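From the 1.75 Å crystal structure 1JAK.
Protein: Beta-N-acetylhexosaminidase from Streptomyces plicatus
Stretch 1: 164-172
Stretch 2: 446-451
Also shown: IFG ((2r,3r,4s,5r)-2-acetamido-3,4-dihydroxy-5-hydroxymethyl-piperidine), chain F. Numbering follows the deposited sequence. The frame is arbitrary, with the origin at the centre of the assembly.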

ATOM      1  N   LEU A 164      -2.862   5.639  -1.127  1.00  5.45           N
ATOM      2  CA  LEU A 164      -2.485   6.821  -1.886  1.00  6.04           C
ATOM      3  C   LEU A 164      -3.708   7.722  -1.917  1.00  6.03           C
ATOM      4  O   LEU A 164      -4.807   7.280  -2.256  1.00  6.36           O
ATOM      5  CB  LEU A 164      -2.060   6.489  -3.319  1.00  6.02           C
ATOM      6  CG  LEU A 164      -1.670   7.734  -4.139  1.00  7.20           C
ATOM      7  CD1 LEU A 164      -0.469   8.428  -3.497  1.00  7.87           C
ATOM      8  CD2 LEU A 164      -1.345   7.335  -5.572  1.00  8.09           C
ATOM      9  N   ASP A 165      -3.504   8.978  -1.537  1.00  5.83           N
ATOM     10  CA  ASP A 165      -4.552   9.992  -1.518  1.00  6.33           C
ATOM     11  C   ASP A 165      -4.542  10.649  -2.898  1.00  5.84           C
ATOM     12  O   ASP A 165      -3.590  11.348  -3.243  1.00  7.32           O
ATOM     13  CB  ASP A 165      -4.217  11.019  -0.419  1.00  5.39           C
ATOM     14  CG  ASP A 165      -5.128  12.243  -0.420  1.00  6.09           C
ATOM     15  OD1 ASP A 165      -6.058  12.353  -1.248  1.00  6.74           O
ATOM     16  OD2 ASP A 165      -4.893  13.118   0.439  1.00  5.32           O
ATOM     17  N   VAL A 166      -5.579  10.401  -3.695  1.00  5.65           N
ATOM     18  CA  VAL A 166      -5.664  11.009  -5.018  1.00  5.84           C
ATOM     19  C   VAL A 166      -6.722  12.108  -5.021  1.00  6.78           C
ATOM     20  O   VAL A 166      -7.086  12.633  -6.076  1.00  7.03           O
ATOM     21  CB  VAL A 166      -6.000   9.962  -6.120  1.00  6.54           C
ATOM     22  CG1 VAL A 166      -4.866   8.953  -6.229  1.00  6.95           C
ATOM     23  CG2 VAL A 166      -7.317   9.257  -5.808  1.00  7.83           C
ATOM     24  N   SER A 167      -7.197  12.458  -3.828  1.00  6.03           N
ATOM     25  CA  SER A 167      -8.215  13.495  -3.668  1.00  7.24           C
ATOM     26  C   SER A 167      -7.619  14.890  -3.473  1.00  6.91           C
ATOM     27  O   SER A 167      -8.063  15.851  -4.109  1.00  7.44           O
ATOM     28  CB  SER A 167      -9.126  13.164  -2.479  1.00  6.93           C
ATOM     29  OG  SER A 167      -9.874  11.977  -2.708  1.00  8.69           O
ATOM     30  N   ARG A 168      -6.629  15.010  -2.592  1.00  6.95           N
ATOM     31  CA  ARG A 168      -6.002  16.311  -2.339  1.00  5.57           C
ATOM     32  C   ARG A 168      -5.303  16.798  -3.606  1.00  7.13           C
ATOM     33  O   ARG A 168      -5.435  17.959  -3.990  1.00  7.95           O
ATOM     34  CB  ARG A 168      -5.056  16.208  -1.141  1.00  6.29           C
ATOM     35  CG  ARG A 168      -5.789  16.374   0.200  1.00  6.20           C
ATOM     36  CD  ARG A 168      -7.126  15.613   0.252  1.00  5.67           C
ATOM     37  NE  ARG A 168      -7.813  15.834   1.527  1.00  5.19           N
ATOM     38  CZ  ARG A 168      -7.575  15.147   2.641  1.00  5.19           C
ATOM     39  NH1 ARG A 168      -6.675  14.169   2.647  1.00  5.13           N
ATOM     40  NH2 ARG A 168      -8.203  15.472   3.768  1.00  6.07           N
ATOM     41  N   HIS A 169      -4.543  15.914  -4.243  1.00  7.28           N
ATOM     42  CA  HIS A 169      -3.945  16.216  -5.538  1.00  7.62           C
ATOM     43  C   HIS A 169      -4.232  14.961  -6.346  1.00  7.78           C
ATOM     44  O   HIS A 169      -4.015  13.845  -5.874  1.00  7.30           O
ATOM     45  CB  HIS A 169      -2.437  16.472  -5.472  1.00  7.87           C
ATOM     46  CG  HIS A 169      -2.079  17.857  -5.026  1.00  7.56           C
ATOM     47  ND1 HIS A 169      -1.754  18.154  -3.723  1.00  7.34           N
ATOM     48  CD2 HIS A 169      -2.006  19.025  -5.708  1.00  8.21           C
ATOM     49  CE1 HIS A 169      -1.495  19.445  -3.617  1.00  7.79           C
ATOM     50  NE2 HIS A 169      -1.640  19.998  -4.808  1.00  8.36           N
ATOM     51  N   PHE A 170      -4.753  15.139  -7.552  1.00  7.02           N
ATOM     52  CA  PHE A 170      -5.078  14.001  -8.393  1.00  7.55           C
ATOM     53  C   PHE A 170      -3.850  13.437  -9.092  1.00  8.62           C
ATOM     54  O   PHE A 170      -2.959  14.176  -9.506  1.00  8.27           O
ATOM     55  CB  PHE A 170      -6.113  14.411  -9.449  1.00  8.11           C
ATOM     56  CG  PHE A 170      -6.529  13.290 -10.360  1.00  8.96           C
ATOM     57  CD1 PHE A 170      -7.256  12.208  -9.867  1.00  8.40           C
ATOM     58  CD2 PHE A 170      -6.191  13.313 -11.711  1.00  9.82           C
ATOM     59  CE1 PHE A 170      -7.639  11.161 -10.706  1.00  9.16           C
ATOM     60  CE2 PHE A 170      -6.569  12.273 -12.562  1.00  9.67           C
ATOM     61  CZ  PHE A 170      -7.293  11.195 -12.061  1.00  9.85           C
ATOM     62  N   PHE A 171      -3.806  12.114  -9.195  1.00  8.16           N
ATOM     63  CA  PHE A 171      -2.731  11.425  -9.888  1.00  8.57           C
ATOM     64  C   PHE A 171      -3.420  10.489 -10.868  1.00  8.65           C
ATOM     65  O   PHE A 171      -4.296   9.716 -10.484  1.00  9.40           O
ATOM     66  CB  PHE A 171      -1.850  10.652  -8.900  1.00  8.00           C
ATOM     67  CG  PHE A 171      -1.031  11.545  -8.016  1.00  8.83           C
ATOM     68  CD1 PHE A 171      -1.551  12.037  -6.821  1.00  8.86           C
ATOM     69  CD2 PHE A 171       0.240  11.956  -8.413  1.00  9.26           C
ATOM     70  CE1 PHE A 171      -0.818  12.933  -6.039  1.00  8.86           C
ATOM     71  CE2 PHE A 171       0.980  12.852  -7.638  1.00 10.43           C
ATOM     72  CZ  PHE A 171       0.449  13.341  -6.448  1.00  8.92           C
ATOM     73  N   GLY A 172      -3.038  10.590 -12.138  1.00  8.72           N
ATOM     74  CA  GLY A 172      -3.646   9.770 -13.171  1.00  9.03           C
ATOM     75  C   GLY A 172      -3.289   8.301 -13.111  1.00  8.82           C
ATOM     76  O   GLY A 172      -2.451   7.881 -12.313  1.00  8.12           O
ATOM     77  N   PRO A 446      -0.155   5.096   4.947  1.00  6.96           N
ATOM     78  CA  PRO A 446      -0.897   6.054   4.116  1.00  6.97           C
ATOM     79  C   PRO A 446      -0.050   7.234   3.659  1.00  7.24           C
ATOM     80  O   PRO A 446       0.761   7.757   4.424  1.00  7.23           O
ATOM     81  CB  PRO A 446      -2.029   6.525   5.037  1.00  7.16           C
ATOM     82  CG  PRO A 446      -2.102   5.458   6.116  1.00  6.36           C
ATOM     83  CD  PRO A 446      -0.657   5.120   6.330  1.00  7.45           C
ATOM     84  N   LEU A 447      -0.244   7.647   2.411  1.00  6.40           N
ATOM     85  CA  LEU A 447       0.466   8.801   1.874  1.00  5.99           C
ATOM     86  C   LEU A 447      -0.579   9.838   1.476  1.00  6.69           C
ATOM     87  O   LEU A 447      -1.215   9.729   0.424  1.00  5.89           O
ATOM     88  CB  LEU A 447       1.321   8.416   0.656  1.00  6.07           C
ATOM     89  CG  LEU A 447       2.111   9.563   0.004  1.00  6.44           C
ATOM     90  CD1 LEU A 447       2.949  10.298   1.048  1.00  7.10           C
ATOM     91  CD2 LEU A 447       3.008   8.997  -1.098  1.00  7.95           C
ATOM     92  N   TRP A 448      -0.768  10.829   2.344  1.00  5.53           N
ATOM     93  CA  TRP A 448      -1.722  11.906   2.106  1.00  5.75           C
ATOM     94  C   TRP A 448      -1.074  12.934   1.188  1.00  6.03           C
ATOM     95  O   TRP A 448       0.140  13.136   1.234  1.00  6.50           O
ATOM     96  CB  TRP A 448      -2.134  12.525   3.441  1.00  4.81           C
ATOM     97  CG  TRP A 448      -2.797  11.514   4.328  1.00  6.29           C
ATOM     98  CD1 TRP A 448      -2.245  10.860   5.394  1.00  6.45           C
ATOM     99  CD2 TRP A 448      -4.126  11.001   4.185  1.00  4.66           C
ATOM    100  NE1 TRP A 448      -3.152   9.968   5.924  1.00  5.79           N
ATOM    101  CE2 TRP A 448      -4.314  10.037   5.201  1.00  4.78           C
ATOM    102  CE3 TRP A 448      -5.177  11.264   3.297  1.00  4.52           C
ATOM    103  CZ2 TRP A 448      -5.515   9.334   5.355  1.00  4.30           C
ATOM    104  CZ3 TRP A 448      -6.373  10.566   3.449  1.00  5.97           C
ATOM    105  CH2 TRP A 448      -6.530   9.612   4.473  1.00  4.28           C
ATOM    106  N   THR A 449      -1.872  13.604   0.362  1.00  6.28           N
ATOM    107  CA  THR A 449      -1.275  14.529  -0.591  1.00  6.76           C
ATOM    108  C   THR A 449      -1.579  16.023  -0.537  1.00  5.67           C
ATOM    109  O   THR A 449      -1.494  16.706  -1.556  1.00  7.01           O
ATOM    110  CB  THR A 449      -1.519  14.020  -2.032  1.00  7.38           C
ATOM    111  OG1 THR A 449      -2.923  13.837  -2.256  1.00  7.28           O
ATOM    112  CG2 THR A 449      -0.812  12.686  -2.240  1.00  8.29           C
ATOM    113  N   GLU A 450      -1.910  16.547   0.639  1.00  6.49           N
ATOM    114  CA  GLU A 450      -2.160  17.981   0.741  1.00  6.73           C
ATOM    115  C   GLU A 450      -0.971  18.775   0.199  1.00  7.02           C
ATOM    116  O   GLU A 450      -1.149  19.833  -0.405  1.00  6.94           O
ATOM    117  CB  GLU A 450      -2.381  18.408   2.198  1.00  7.18           C
ATOM    118  CG  GLU A 450      -3.789  18.216   2.720  1.00  8.33           C
ATOM    119  CD  GLU A 450      -4.008  16.873   3.384  1.00  8.25           C
ATOM    120  OE1 GLU A 450      -3.199  15.945   3.168  1.00  7.67           O
ATOM    121  OE2 GLU A 450      -5.004  16.749   4.123  1.00  9.62           O
ATOM    122  N   THR A 451       0.237  18.256   0.418  1.00  6.94           N
ATOM    123  CA  THR A 451       1.464  18.945   0.010  1.00  7.88           C
ATOM    124  C   THR A 451       2.236  18.348  -1.165  1.00  7.74           C
ATOM    125  O   THR A 451       3.285  18.874  -1.541  1.00  8.60           O
ATOM    126  CB  THR A 451       2.463  19.026   1.191  1.00  7.98           C
ATOM    127  OG1 THR A 451       3.043  17.731   1.417  1.00  8.73           O
ATOM    128  CG2 THR A 451       1.756  19.477   2.461  1.00  9.23           C
TER
HETATM  129  N1  IFG F 601      -5.958  13.315   8.808  1.00  7.82           N
HETATM  130  C2  IFG F 601      -6.943  13.074   7.721  1.00  7.93           C
HETATM  131  C3  IFG F 601      -6.335  12.951   6.265  1.00  7.19           C
HETATM  132  C4  IFG F 601      -5.170  13.925   5.991  1.00  7.77           C
HETATM  133  C5  IFG F 601      -4.138  13.773   7.111  1.00  7.32           C
HETATM  134  C6  IFG F 601      -2.886  14.633   6.971  1.00  7.71           C
HETATM  135  C7  IFG F 601      -7.082  10.697   8.343  1.00  7.39           C
HETATM  136  C8  IFG F 601      -7.782   9.395   8.635  1.00  6.95           C
HETATM  137  C9  IFG F 601      -4.724  14.055   8.501  1.00  6.67           C
HETATM  138  N2  IFG F 601      -7.729  11.859   8.027  1.00  6.65           N
HETATM  139  O7  IFG F 601      -5.861  10.685   8.414  1.00  6.85           O
HETATM  140  O3  IFG F 601      -7.365  13.163   5.308  1.00  6.78           O
HETATM  141  O4  IFG F 601      -5.677  15.259   6.002  1.00  9.48           O
HETATM  142  O6  IFG F 601      -1.800  14.093   7.715  1.00  6.35           O

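Two parallel strand ends, far apart in sequence, run out into loops that are tied together by a buried polar network, and two charged residues beside that network, Arg168 and Glu450, also bond the bound piperidine. Leu164 and Leu447 pair in register, their side chains on the same face of the sheet, with CD1 of Leu164 4.3 Å from CD2 of Leu447. The last strand-like link is Asp165 N to Leu447 O, 3.1 Å.

Beyond it, each hydrogen bond between the stretches pairs a side chain with a backbone atom. Thr449, the most covered residue, faces stretch 1 and serves it in both polar roles: its OG1 donates to Asp165 O (2.8 Å) and accepts from His169 N (3.3 Å). Its carbonyl O receives a short bond from His169 ND1 (2.6 Å), while its methyl CG2 lies 3.8 Å from Phe171 CE1.

Asp165 is the hub. OD1 accepts the amides of Ser167 and Arg168, within its own stretch, holding its own turn; OD2 takes Thr449 N almost linearly (3.1 Å) and forms a salt bridge with Arg168 NH1 (3.0 Å). Glu450 OE2 sits over the guanidinium face, 3.4 Å from Arg168 NH1, an attraction of charge alone. At the guanidinium edge, Arg168 NH1 and NH2 each donate to IFG O3 (both 2.9 Å), while IFG O4 donates to Glu450 OE2 at 2.5 Å.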